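Local coordinates for protein L-ornithine N(5)-monooxygenase (PDB 3S5W) that hydroxylates the side-chain nitrogen of L-ornithine with FAD, NADPH and molecular oxygen, the first step toward the hydroxamate groups of the siderophore pyoverdin, at residues A[146-151]-A[167-172]. Residues are numbered along the deposited sequence; the frame is centred on the assembly and turned at random.
Sequences YGEEVL and VISRNA. With FAD (flavin-adenine dinucleotide), chain C.
Glu148 OE1 is gripped by two groups: the hydroxyl of Ser169, whose OG donates to it over 2.8 Å nearly in line with the C-O bond, and Arg179 of strand 176-181, which adds a salt bridge. The serine and the glutamate sit on the two antiparallel arms of a beta hairpin, strands 148-158 and 161-171, within the FAD-binding part of the enzyme. Ser169 OG stands between its own backbone N and carbonyl carbon (chi1 65°), and this places it beside the carboxylate on the buried face that Val150 shares. There Val167 CG1 lies 3.9 Å from both Val150 CG1 and Val150 CG2. Glu149 and Arg170 form a hydrogen-bonded pair, Glu149 N reaching Arg170 O at 3.0 Å and Arg170 N returning to Glu149 O. Further along, Leu151 N gives a straighter bond of 2.7 Å to Ile168 O.

On the other face the side chains of Glu149 and Arg170 run side by side in the same direction. A bend at chi3 of the arginine brings NH2 to 3.3 Å from Glu149 OE1, a long salt bridge with the carboxylate and guanidinium planes almost perpendicular. Leu151 crosses this arginine at about a right angle and lays CD2 over one face of the guanidinium.

The edge of strand 148-158 turned to the cofactor holds the adenine of FAD by two hydrogen bonds from the main chain of Val150, a residue of the FAD-binding site. Val150 and Ser169 form a non-hydrogen-bonded pair, which leaves Val150 N and O facing away from strand 161-171 and toward the base: N donates to FAD N1A at 2.8 Å, and the adenine amino group N6A donates back to Val150 O at 3.1 Å.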
loop_
_atom_site.group_PDB
_atom_site.type_symbol
_atom_site.label_atom_id
_atom_site.label_comp_id
_atom_site.label_asym_id
_atom_site.label_seq_id
_atom_site.Cartn_x
_atom_site.Cartn_y
_atom_site.Cartn_z
ATOM N N TYR A 146 11.374 -5.120 14.676
ATOM C CA TYR A 146 11.850 -4.935 13.295
ATOM C C TYR A 146 12.851 -5.978 12.836
ATOM O O TYR A 146 13.455 -6.672 13.668
ATOM C CB TYR A 146 12.422 -3.544 13.101
ATOM C CG TYR A 146 11.375 -2.462 13.276
ATOM C CD1 TYR A 146 10.398 -2.234 12.275
ATOM C CD2 TYR A 146 11.337 -1.689 14.438
ATOM C CE1 TYR A 146 9.420 -1.238 12.437
ATOM C CE2 TYR A 146 10.359 -0.679 14.610
ATOM C CZ TYR A 146 9.413 -0.468 13.610
ATOM O OH TYR A 146 8.485 0.519 13.793
ATOM N N GLY A 147 13.018 -6.083 11.518
ATOM C CA GLY A 147 13.870 -7.090 10.888
ATOM C C GLY A 147 13.396 -8.538 11.067
ATOM O O GLY A 147 14.220 -9.449 11.107
ATOM N N GLU A 148 12.088 -8.749 11.195
ATOM C CA GLU A 148 11.519 -10.078 11.366
ATOM C C GLU A 148 10.430 -10.305 10.337
ATOM O O GLU A 148 9.391 -9.619 10.367
ATOM C CB GLU A 148 10.915 -10.229 12.758
ATOM C CG GLU A 148 11.937 -10.245 13.904
ATOM C CD GLU A 148 11.424 -10.981 15.129
ATOM O OE1 GLU A 148 10.633 -11.936 14.963
ATOM O OE2 GLU A 148 11.798 -10.606 16.259
ATOM N N GLU A 149 10.674 -11.255 9.438
ATOM C CA GLU A 149 9.691 -11.660 8.440
ATOM C C GLU A 149 8.910 -12.861 8.957
ATOM O O GLU A 149 9.524 -13.898 9.279
ATOM C CB GLU A 149 10.384 -11.994 7.117
ATOM C CG GLU A 149 9.421 -12.462 6.022
ATOM C CD GLU A 149 10.094 -12.809 4.713
ATOM O OE1 GLU A 149 11.339 -12.813 4.635
ATOM O OE2 GLU A 149 9.364 -13.104 3.747
ATOM N N VAL A 150 7.582 -12.722 9.043
ATOM C CA VAL A 150 6.728 -13.836 9.421
ATOM C C VAL A 150 6.633 -14.772 8.215
ATOM O O VAL A 150 6.337 -14.336 7.079
ATOM C CB VAL A 150 5.327 -13.405 9.935
ATOM C CG1 VAL A 150 4.434 -14.604 10.152
ATOM C CG2 VAL A 150 5.443 -12.645 11.233
ATOM N N LEU A 151 6.945 -16.048 8.443
ATOM C CA LEU A 151 6.916 -17.013 7.339
ATOM C C LEU A 151 5.605 -17.806 7.254
ATOM O O LEU A 151 5.120 -18.094 6.168
ATOM C CB LEU A 151 8.121 -17.970 7.423
ATOM C CG LEU A 151 9.533 -17.370 7.553
ATOM C CD1 LEU A 151 10.574 -18.454 7.874
ATOM C CD2 LEU A 151 9.951 -16.624 6.297
ATOM N N VAL A 167 3.501 -18.545 15.655
ATOM C CA VAL A 167 3.952 -17.607 14.637
ATOM C C VAL A 167 5.431 -17.856 14.393
ATOM O O VAL A 167 6.244 -17.703 15.306
ATOM C CB VAL A 167 3.688 -16.120 15.072
ATOM C CG1 VAL A 167 4.163 -15.136 13.982
ATOM C CG2 VAL A 167 2.208 -15.898 15.443
ATOM N N ILE A 168 5.774 -18.237 13.167
ATOM C CA ILE A 168 7.138 -18.561 12.802
ATOM C C ILE A 168 7.743 -17.400 12.007
ATOM O O ILE A 168 7.239 -17.043 10.951
ATOM C CB ILE A 168 7.221 -19.875 11.924
ATOM C CG1 ILE A 168 6.821 -21.139 12.707
ATOM C CG2 ILE A 168 8.651 -20.082 11.441
ATOM C CD1 ILE A 168 5.397 -21.275 13.084
ATOM N N SER A 169 8.827 -16.837 12.506
ATOM C CA SER A 169 9.493 -15.746 11.816
ATOM C C SER A 169 10.997 -16.002 11.652
ATOM O O SER A 169 11.572 -16.895 12.310
ATOM C CB SER A 169 9.216 -14.406 12.529
ATOM O OG SER A 169 9.782 -14.355 13.833
ATOM N N ARG A 170 11.622 -15.226 10.773
ATOM C CA ARG A 170 13.042 -15.309 10.519
ATOM C C ARG A 170 13.592 -13.893 10.708
ATOM O O ARG A 170 12.985 -12.927 10.224
ATOM C CB ARG A 170 13.295 -15.813 9.089
ATOM C CG ARG A 170 14.796 -15.906 8.708
ATOM C CD ARG A 170 15.062 -16.585 7.349
ATOM N NE ARG A 170 14.514 -15.842 6.212
ATOM C CZ ARG A 170 13.637 -16.336 5.334
ATOM N NH1 ARG A 170 13.199 -17.592 5.438
ATOM N NH2 ARG A 170 13.200 -15.576 4.337
ATOM N N ASN A 171 14.687 -13.741 11.447
ATOM C CA ASN A 171 15.314 -12.420 11.545
ATOM C C ASN A 171 16.332 -12.179 10.419
ATOM O O ASN A 171 16.525 -13.039 9.543
ATOM C CB ASN A 171 15.851 -12.096 12.960
ATOM C CG ASN A 171 17.070 -12.940 13.357
ATOM O OD1 ASN A 171 17.790 -13.478 12.504
ATOM N ND2 ASN A 171 17.283 -13.073 14.656
ATOM N N ALA A 172 16.949 -11.001 10.430
ATOM C CA ALA A 172 17.804 -10.584 9.313
ATOM C C ALA A 172 19.093 -11.429 9.262
ATOM O O ALA A 172 19.607 -11.734 8.176
ATOM C CB ALA A 172 18.094 -9.069 9.389
HETATM P PA FAD C . 1.757 -1.303 4.476
HETATM O O1A FAD C . 2.030 -1.838 3.121
HETATM O O2A FAD C . 2.014 0.204 4.653
HETATM O O5B FAD C . 2.666 -2.087 5.571
HETATM C C5B FAD C . 2.782 -3.489 5.494
HETATM C C4B FAD C . 3.993 -3.819 6.348
HETATM O O4B FAD C . 4.084 -5.217 6.421
HETATM C C3B FAD C . 5.276 -3.334 5.680
HETATM O O3B FAD C . 5.964 -2.453 6.546
HETATM C C2B FAD C . 6.074 -4.614 5.404
HETATM O O2B FAD C . 7.454 -4.472 5.721
HETATM C C1B FAD C . 5.454 -5.583 6.365
HETATM N N9A FAD C . 5.443 -6.979 5.942
HETATM C C8A FAD C . 4.976 -7.513 4.745
HETATM N N7A FAD C . 5.092 -8.872 4.828
HETATM C C5A FAD C . 5.592 -9.181 6.055
HETATM C C6A FAD C . 5.905 -10.397 6.661
HETATM N N6A FAD C . 5.494 -11.555 6.118
HETATM N N1A FAD C . 6.426 -10.376 7.953
HETATM C C2A FAD C . 6.624 -9.203 8.652
HETATM N N3A FAD C . 6.312 -7.988 8.051
HETATM C C4A FAD C . 5.807 -7.993 6.771
HETATM N N1 FAD C . -2.819 5.629 0.885
HETATM C C2 FAD C . -3.367 6.870 1.186
HETATM O O2 FAD C . -4.387 6.948 1.850
HETATM N N3 FAD C . -2.770 8.030 0.738
HETATM C C4 FAD C . -1.614 7.998 -0.001
HETATM O O4 FAD C . -1.087 9.070 -0.343
HETATM C C4X FAD C . -1.059 6.744 -0.325
HETATM N N5 FAD C . 0.098 6.675 -1.087
HETATM C C5X FAD C . 0.635 5.441 -1.415
HETATM C C6 FAD C . 1.804 5.387 -2.188
HETATM C C7 FAD C . 2.367 4.166 -2.533
HETATM C C7M FAD C . 3.619 4.185 -3.375
HETATM C C8 FAD C . 1.742 2.992 -2.128
HETATM C C8M FAD C . 2.296 1.636 -2.462
HETATM C C9 FAD C . 0.583 3.033 -1.360
HETATM C C9A FAD C . 0.022 4.258 -0.976
HETATM N N10 FAD C . -1.146 4.321 -0.206
HETATM C C10 FAD C . -1.689 5.565 0.098
HETATM C "C1'" FAD C . -1.879 3.094 0.240
HETATM C "C2'" FAD C . -1.180 2.308 1.368
HETATM O "O2'" FAD C . -1.638 0.965 1.180
HETATM C "C3'" FAD C . -1.634 2.836 2.721
HETATM O "O3'" FAD C . -1.347 4.241 2.873
HETATM C "C4'" FAD C . -0.927 2.104 3.889
HETATM O "O4'" FAD C . 0.474 2.072 3.642
HETATM C "C5'" FAD C . -1.494 0.696 4.207
HETATM O "O5'" FAD C . -1.006 0.330 5.484
HETATM P P FAD C . -0.750 -1.205 5.926
HETATM O O1P FAD C . -0.081 -1.120 7.276
HETATM O O2P FAD C . -2.073 -1.914 5.832
HETATM O O3P FAD C . 0.262 -1.748 4.818
#